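Local coordinates for protein alginate lyase A1-II' (Sphingomonas sp. A1, PDB 2CWS) that probably depolymerises alginate by eliminative cleavage of its glycosidic bonds, being the catalytic domain of a polysaccharide lyase of family 7, at residues L17-P20 / T24-I27; G58-A61 / P66-E69; E72-D75 / K80-W83. One frame throughout, in Å; residues are numbered along the deposited sequence.

Contact 1: residues L17-P20 / T24-I27; sequences LQLP and TTEI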
loop_
_atom_site.group_PDB
_atom_site.type_symbol
_atom_site.label_atom_id
_atom_site.label_comp_id
_atom_site.label_asym_id
_atom_site.label_seq_id
_atom_site.Cartn_x
_atom_site.Cartn_y
_atom_site.Cartn_z
ATOM N N LEU A 17 -0.508 -11.340 -1.883
ATOM C CA LEU A 17 0.583 -10.647 -2.510
ATOM C C LEU A 17 0.394 -10.584 -4.016
ATOM O O LEU A 17 0.107 -11.609 -4.649
ATOM C CB LEU A 17 1.905 -11.407 -2.206
ATOM C CG LEU A 17 3.189 -10.884 -2.898
ATOM C CD1 LEU A 17 3.569 -9.480 -2.459
ATOM C CD2 LEU A 17 4.301 -11.876 -2.606
ATOM N N GLN A 18 0.569 -9.400 -4.575
ATOM C CA GLN A 18 0.485 -9.143 -6.011
ATOM C C GLN A 18 1.891 -8.918 -6.542
ATOM O O GLN A 18 2.634 -8.088 -5.977
ATOM C CB GLN A 18 -0.444 -7.926 -6.243
ATOM C CG GLN A 18 -1.846 -8.217 -5.770
ATOM C CD GLN A 18 -2.751 -7.024 -5.752
ATOM O OE1 GLN A 18 -2.267 -5.914 -5.419
ATOM N NE2 GLN A 18 -4.018 -7.223 -6.044
ATOM N N LEU A 19 2.229 -9.633 -7.609
ATOM C CA LEU A 19 3.597 -9.644 -8.149
ATOM C C LEU A 19 3.748 -8.890 -9.441
ATOM O O LEU A 19 2.787 -8.694 -10.185
ATOM C CB LEU A 19 4.016 -11.120 -8.371
ATOM C CG LEU A 19 4.111 -11.937 -7.080
ATOM C CD1 LEU A 19 4.342 -13.422 -7.489
ATOM C CD2 LEU A 19 5.183 -11.445 -6.164
ATOM N N PRO A 20 4.994 -8.568 -9.789
ATOM C CA PRO A 20 5.286 -7.859 -11.041
ATOM C C PRO A 20 5.840 -8.760 -12.126
ATOM O O PRO A 20 6.494 -8.276 -13.053
ATOM C CB PRO A 20 6.358 -6.851 -10.590
ATOM C CG PRO A 20 7.169 -7.644 -9.606
ATOM C CD PRO A 20 6.175 -8.544 -8.904
ATOM N N THR A 24 1.327 -10.978 -13.646
ATOM C CA THR A 24 0.886 -10.357 -12.397
ATOM C C THR A 24 0.214 -11.388 -11.468
ATOM O O THR A 24 -0.928 -11.250 -11.029
ATOM C CB THR A 24 -0.006 -9.113 -12.593
ATOM O OG1 THR A 24 -1.200 -9.388 -13.300
ATOM C CG2 THR A 24 0.782 -8.065 -13.380
ATOM N N THR A 25 0.977 -12.419 -11.187
ATOM C CA THR A 25 0.532 -13.508 -10.304
ATOM C C THR A 25 0.226 -13.023 -8.901
ATOM O O THR A 25 0.891 -12.110 -8.412
ATOM C CB THR A 25 1.679 -14.550 -10.290
ATOM O OG1 THR A 25 1.876 -15.016 -11.636
ATOM C CG2 THR A 25 1.356 -15.757 -9.398
ATOM N N GLU A 26 -0.769 -13.644 -8.288
ATOM C CA GLU A 26 -1.064 -13.384 -6.929
ATOM C C GLU A 26 -0.774 -14.617 -6.073
ATOM O O GLU A 26 -1.055 -15.753 -6.502
ATOM C CB GLU A 26 -2.553 -13.026 -6.702
ATOM C CG GLU A 26 -2.898 -11.712 -7.427
ATOM C CD GLU A 26 -4.289 -11.230 -7.071
ATOM O OE1 GLU A 26 -4.578 -10.042 -7.205
ATOM O OE2 GLU A 26 -5.127 -12.018 -6.573
ATOM N N ILE A 27 -0.214 -14.389 -4.897
ATOM C CA ILE A 27 0.091 -15.442 -3.919
ATOM C C ILE A 27 -0.905 -15.302 -2.766
ATOM O O ILE A 27 -1.051 -14.244 -2.184
ATOM C CB ILE A 27 1.531 -15.333 -3.382
ATOM C CG1 ILE A 27 2.585 -15.238 -4.490
ATOM C CG2 ILE A 27 1.840 -16.495 -2.442
ATOM C CD1 ILE A 27 2.585 -16.414 -5.490
#
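A beta hairpin at one margin of the larger sheet brings Leu-17 and Gln-18 against Ile-27 and Glu-26. Leu-17 and Ile-27 form an antiparallel hydrogen-bonded pair: Leu-17 N reaches Ile-27 O at 3.0 Å, and Ile-27 N returns to Leu-17 O at 2.8 Å. The next residues, Gln-18 and Glu-26, are a non-hydrogen-bonded pair, and here the side chains supply the bond instead. They run side by side in extended form, and Gln-18 NE2 donates to Glu-26 OE1 at 3.1 Å. The N-H points almost straight at the oxygen (165°), which lies near the amide plane, yet it meets the carboxylate from above, 36° out of its plane. Each group has a second partner: Gln-18 OE1 accepts from Lys-201, and Glu-26 OE2 forms a salt bridge with Lys-16.

The hairpin belongs to the alginate lyase domain, a concanavalin-like beta sandwich, and its strand 15-18 lies between strands 26-27 and 67-72. Toward the turn, ladder pairing gives way to a bond from Leu-19 N to Thr-25 O at 2.9 Å, and Thr-24 CA, in a left-handed backbone conformation, approaches Leu-19 O at 3.4 Å. Because CG of Leu-19 sits beside its own backbone N (chi1 -65°), CD1 swings over to Ile-27, packing 3.9 Å from Ile-27 CG1, the two side chains passing at a slant. On this apolar side Leu-17 CB also meets Ile-27 CB at 4.1 Å, and Leu-32 of helix 29-33 covers both residues.

Contact 2: residues G58-A61 / P66-E69; sequences GTTA and PRSE. With SO4 (sulfate ion), chain B.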
loop_
_atom_site.group_PDB
_atom_site.type_symbol
_atom_site.label_atom_id
_atom_site.label_comp_id
_atom_site.label_asym_id
_atom_site.label_seq_id
_atom_site.Cartn_x
_atom_site.Cartn_y
_atom_site.Cartn_z
ATOM N N GLY A 58 5.023 -6.820 -15.183
ATOM C CA GLY A 58 3.632 -6.816 -15.564
ATOM C C GLY A 58 2.798 -5.855 -14.755
ATOM O O GLY A 58 3.206 -5.551 -13.586
ATOM N N THR A 59 1.706 -5.406 -15.321
ATOM C CA THR A 59 0.853 -4.421 -14.621
ATOM C C THR A 59 -0.530 -5.031 -14.519
ATOM O O THR A 59 -0.953 -5.833 -15.380
ATOM C CB THR A 59 0.830 -3.073 -15.345
ATOM O OG1 THR A 59 0.242 -3.282 -16.618
ATOM C CG2 THR A 59 2.242 -2.597 -15.470
ATOM N N THR A 60 -1.212 -4.696 -13.411
ATOM C CA THR A 60 -2.553 -5.192 -13.203
ATOM C C THR A 60 -3.485 -4.473 -14.145
ATOM O O THR A 60 -3.171 -3.468 -14.805
ATOM C CB THR A 60 -3.009 -5.048 -11.748
ATOM O OG1 THR A 60 -2.842 -3.679 -11.335
ATOM C CG2 THR A 60 -2.105 -5.920 -10.876
ATOM N N ALA A 61 -4.738 -4.952 -14.178
ATOM C CA ALA A 61 -5.635 -4.555 -15.260
ATOM C C ALA A 61 -5.884 -3.070 -15.328
ATOM O O ALA A 61 -6.095 -2.588 -16.454
ATOM C CB ALA A 61 -6.982 -5.284 -15.030
ATOM N N PRO A 66 4.133 -1.401 -12.414
ATOM C CA PRO A 66 4.268 -2.734 -11.793
ATOM C C PRO A 66 4.397 -2.636 -10.264
ATOM O O PRO A 66 4.757 -1.571 -9.701
ATOM C CB PRO A 66 5.593 -3.237 -12.412
ATOM C CG PRO A 66 6.401 -1.948 -12.562
ATOM C CD PRO A 66 5.395 -0.894 -12.947
ATOM N N ARG A 67 4.118 -3.746 -9.596
ATOM C CA ARG A 67 4.163 -3.761 -8.129
ATOM C C ARG A 67 4.578 -5.138 -7.620
ATOM O O ARG A 67 4.293 -6.173 -8.223
ATOM C CB ARG A 67 2.805 -3.395 -7.522
ATOM C CG ARG A 67 1.768 -4.527 -7.613
ATOM C CD ARG A 67 0.392 -3.986 -7.330
ATOM N NE ARG A 67 -0.189 -3.205 -8.436
ATOM C CZ ARG A 67 -0.914 -2.115 -8.359
ATOM N NH1 ARG A 67 -1.079 -1.455 -7.201
ATOM N NH2 ARG A 67 -1.460 -1.652 -9.490
ATOM N N SER A 68 5.164 -5.086 -6.424
ATOM C CA SER A 68 5.225 -6.252 -5.512
ATOM C C SER A 68 4.575 -5.705 -4.235
ATOM O O SER A 68 5.205 -4.897 -3.556
ATOM C CB SER A 68 6.666 -6.691 -5.291
ATOM O OG SER A 68 6.660 -7.774 -4.378
ATOM N N GLU A 69 3.304 -6.058 -3.995
ATOM C CA GLU A 69 2.510 -5.280 -3.053
ATOM C C GLU A 69 1.503 -6.221 -2.360
ATOM O O GLU A 69 0.869 -7.033 -3.041
ATOM C CB GLU A 69 1.819 -4.114 -3.751
ATOM C CG GLU A 69 1.169 -3.079 -2.827
ATOM C CD GLU A 69 0.457 -1.975 -3.580
ATOM O OE1 GLU A 69 -0.159 -2.245 -4.637
ATOM O OE2 GLU A 69 0.491 -0.812 -3.093
HETATM S S SO4 B . -3.759 1.224 -8.472
HETATM O O1 SO4 B . -3.257 0.564 -7.128
HETATM O O2 SO4 B . -5.177 1.508 -8.442
HETATM O O3 SO4 B . -3.091 2.453 -8.691
HETATM O O4 SO4 B . -3.503 0.306 -9.577
HETATM O O HOH W 1 2.338 -5.614 -11.077
HETATM O O HOH W 2 0.525 -3.511 -11.356
#
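The guanidinium of Arg-67, reached by Thr-60 across the contact, is the flat group round which the site is arranged. Its edge takes two anions: the sulfate sulfur and the Glu-69 carboxylate carbon both lie in its plane. Thr-60 OG1 approaches obliquely, and Tyr-205 adds a cation-pi contact. Sulfate is held in a fork, NH1 of Arg-67 bonding to O1 at 3.0 Å and NH2 to O4 at 2.8 Å. NH1 also makes a salt bridge with Glu-69 OE1 at 2.8 Å, nearly straight (167°) and on the syn side of the carboxylate. The bond from Arg-67 NH2 to Thr-60 OG1, 3.1 Å long, is weak because it is bent to 124°. A turn at chi3 (75°) kinks the arginine chain before it reaches this fork.

Two waters bridge the segments. One accepts from Arg-67 N and donates to Gly-58 O at 2.7 Å; the other accepts from Thr-60 N at 2.9 Å and from Arg-67 NE at 3.0 Å. All the guanidinium nitrogens are thus engaged, which should fix its rotation.

His-112 and Tyr-205 also bond to the sulfate, probably picked up from the crystallisation liquor; an anion held here is consistent with a pocket for alginate's acidic sugars. The loop carrying Gly-58 to Ala-61 links strand 49-54 to strand 67-72, which runs in the sheet between strand 15-18 and strands 197-202 and 204-206.

Contact 3: residues E72-D75 / K80-W83; sequences EMLD and KVNW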
loop_
_atom_site.group_PDB
_atom_site.type_symbol
_atom_site.label_atom_id
_atom_site.label_comp_id
_atom_site.label_asym_id
_atom_site.label_seq_id
_atom_site.Cartn_x
_atom_site.Cartn_y
_atom_site.Cartn_z
ATOM N N GLU A 72 -4.825 -6.166 1.445
ATOM C CA GLU A 72 -5.493 -6.647 2.650
ATOM C C GLU A 72 -6.695 -7.494 2.298
ATOM O O GLU A 72 -7.519 -7.105 1.450
ATOM C CB GLU A 72 -5.959 -5.452 3.491
ATOM C CG GLU A 72 -6.712 -5.880 4.753
ATOM C CD GLU A 72 -7.422 -4.715 5.416
ATOM O OE1 GLU A 72 -7.560 -3.638 4.830
ATOM O OE2 GLU A 72 -7.883 -4.961 6.591
ATOM N N MET A 73 -6.855 -8.622 2.988
ATOM C CA MET A 73 -7.931 -9.578 2.802
ATOM C C MET A 73 -8.613 -9.816 4.140
ATOM O O MET A 73 -8.206 -10.714 4.873
ATOM C CB MET A 73 -7.403 -10.908 2.233
ATOM C CG MET A 73 -6.738 -10.731 0.886
ATOM S SD MET A 73 -7.842 -10.527 -0.514
ATOM C CE MET A 73 -8.481 -12.224 -0.648
ATOM N N LEU A 74 -9.693 -9.043 4.408
ATOM C CA LEU A 74 -10.491 -9.375 5.596
ATOM C C LEU A 74 -10.905 -10.821 5.549
ATOM O O LEU A 74 -10.969 -11.498 6.613
ATOM C CB LEU A 74 -11.776 -8.516 5.600
ATOM C CG LEU A 74 -11.607 -7.010 5.887
ATOM C CD1 LEU A 74 -12.950 -6.342 5.880
ATOM C CD2 LEU A 74 -10.899 -6.792 7.245
ATOM N N ASP A 75 -11.267 -11.326 4.374
ATOM C CA ASP A 75 -11.559 -12.753 4.169
ATOM C C ASP A 75 -10.493 -13.243 3.179
ATOM O O ASP A 75 -10.573 -12.881 1.984
ATOM C CB ASP A 75 -12.971 -12.956 3.613
ATOM C CG ASP A 75 -13.321 -14.437 3.527
ATOM O OD1 ASP A 75 -12.386 -15.269 3.385
ATOM O OD2 ASP A 75 -14.513 -14.760 3.634
ATOM N N LYS A 80 -13.757 -9.719 -2.175
ATOM C CA LYS A 80 -14.880 -8.786 -2.253
ATOM C C LYS A 80 -15.358 -8.350 -0.861
ATOM O O LYS A 80 -16.268 -7.503 -0.786
ATOM C CB LYS A 80 -16.031 -9.403 -3.033
ATOM C CG LYS A 80 -15.638 -9.798 -4.462
ATOM C CD LYS A 80 -16.779 -10.362 -5.245
ATOM C CE LYS A 80 -16.346 -10.766 -6.633
ATOM N NZ LYS A 80 -17.474 -11.327 -7.444
ATOM N N VAL A 81 -14.804 -8.901 0.220
ATOM C CA VAL A 81 -15.137 -8.514 1.583
ATOM C C VAL A 81 -14.173 -7.436 2.064
ATOM O O VAL A 81 -12.982 -7.686 2.221
ATOM C CB VAL A 81 -15.082 -9.718 2.524
ATOM C CG1 VAL A 81 -15.443 -9.307 3.962
ATOM C CG2 VAL A 81 -16.035 -10.842 2.060
ATOM N N ASN A 82 -14.675 -6.215 2.236
ATOM C CA ASN A 82 -13.813 -5.057 2.514
ATOM C C ASN A 82 -14.529 -4.181 3.539
ATOM O O ASN A 82 -15.657 -4.492 3.920
ATOM C CB ASN A 82 -13.499 -4.286 1.198
ATOM C CG ASN A 82 -12.771 -5.203 0.237
ATOM O OD1 ASN A 82 -13.405 -5.712 -0.767
ATOM N ND2 ASN A 82 -11.557 -5.551 0.530
ATOM N N TRP A 83 -13.864 -3.117 4.015
ATOM C CA TRP A 83 -14.391 -2.333 5.136
ATOM C C TRP A 83 -14.891 -0.976 4.686
ATOM O O TRP A 83 -14.657 -0.520 3.570
ATOM C CB TRP A 83 -13.361 -2.259 6.253
ATOM C CG TRP A 83 -11.965 -1.885 5.879
ATOM C CD1 TRP A 83 -10.933 -2.751 5.573
ATOM C CD2 TRP A 83 -11.407 -0.556 5.761
ATOM N NE1 TRP A 83 -9.769 -2.054 5.320
ATOM C CE2 TRP A 83 -10.050 -0.702 5.416
ATOM C CE3 TRP A 83 -11.946 0.742 5.948
ATOM C CZ2 TRP A 83 -9.213 0.398 5.234
ATOM C CZ3 TRP A 83 -11.094 1.822 5.762
ATOM C CH2 TRP A 83 -9.755 1.655 5.406
HETATM O O HOH W 3 -10.093 -6.756 2.743
HETATM O O HOH W 4 -11.209 -9.853 1.943
#
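Glu-72 and Trp-83 meet at about a right angle, the carboxylate tilted 54° from the indole plane. Trp-83 NE1 donates to Glu-72 OE1 at 2.8 Å; the oxygen lies at the ring edge, practically in the indole plane, and is met on its syn side. An extended glutamate chain, with CG anti to the backbone N (chi1 178°), carries the carboxylate to that edge. Leu-74 approaches the same ring near its plane, CD1 standing 4.1 Å from Trp-83 CB and 3.6 Å from Asn-82 C. Two residues before the tryptophan, Val-81 takes up two neighbours with separate branches: its CG1 touches Leu-74 CB at 4.1 Å, while CG2 packs on Asp-75 CB at 4.0 Å.

Both segments flank the connection between strands 67-72 and 88-99. Between their backbones, which do not pair directly, sit two waters. One accepts from Leu-74 N at 2.9 Å and the other from Asp-75 N at 2.8 Å, and both lie close to Val-81 O. His-89 stacks on the tryptophan ring.

The buried Glu-72 carboxylate is well supplied with donors: OE1 takes a second bond, from Phe-200 N of strand 197-202, and OE2 one from His-227 NE2 of strand 215-228, in the other sheet of the sandwich. Such a set of three probably favours the ionised form, and it holds the carboxylate at a defined tilt. The indole N-H of the buried tryptophan is satisfied by OE1.

Overall arrangement
Followed from the N terminus, the three contacts come in series, each closing a short loop before the next opens, with neither nesting nor crossing. Contact 1 closes the hairpin after strand 15-18. Contact 2 closes the loop that enters strand 67-72, and contact 3 the one that leaves it, their segments adjoining in sequence. Contacts 1 and 2 have centres about 7 Å apart and touch, with probable hydrogen bonds from Gln-18 N to Glu-69 O and from Gly-58 N to Pro-20 O. Contact 3 lies farther off, its centre about 19 Å from that of contact 2. It reaches strand 215-228, so the chain leaving strand 67-72, which carries the sulfate-binding arginine at its start, is tied to the other sheet.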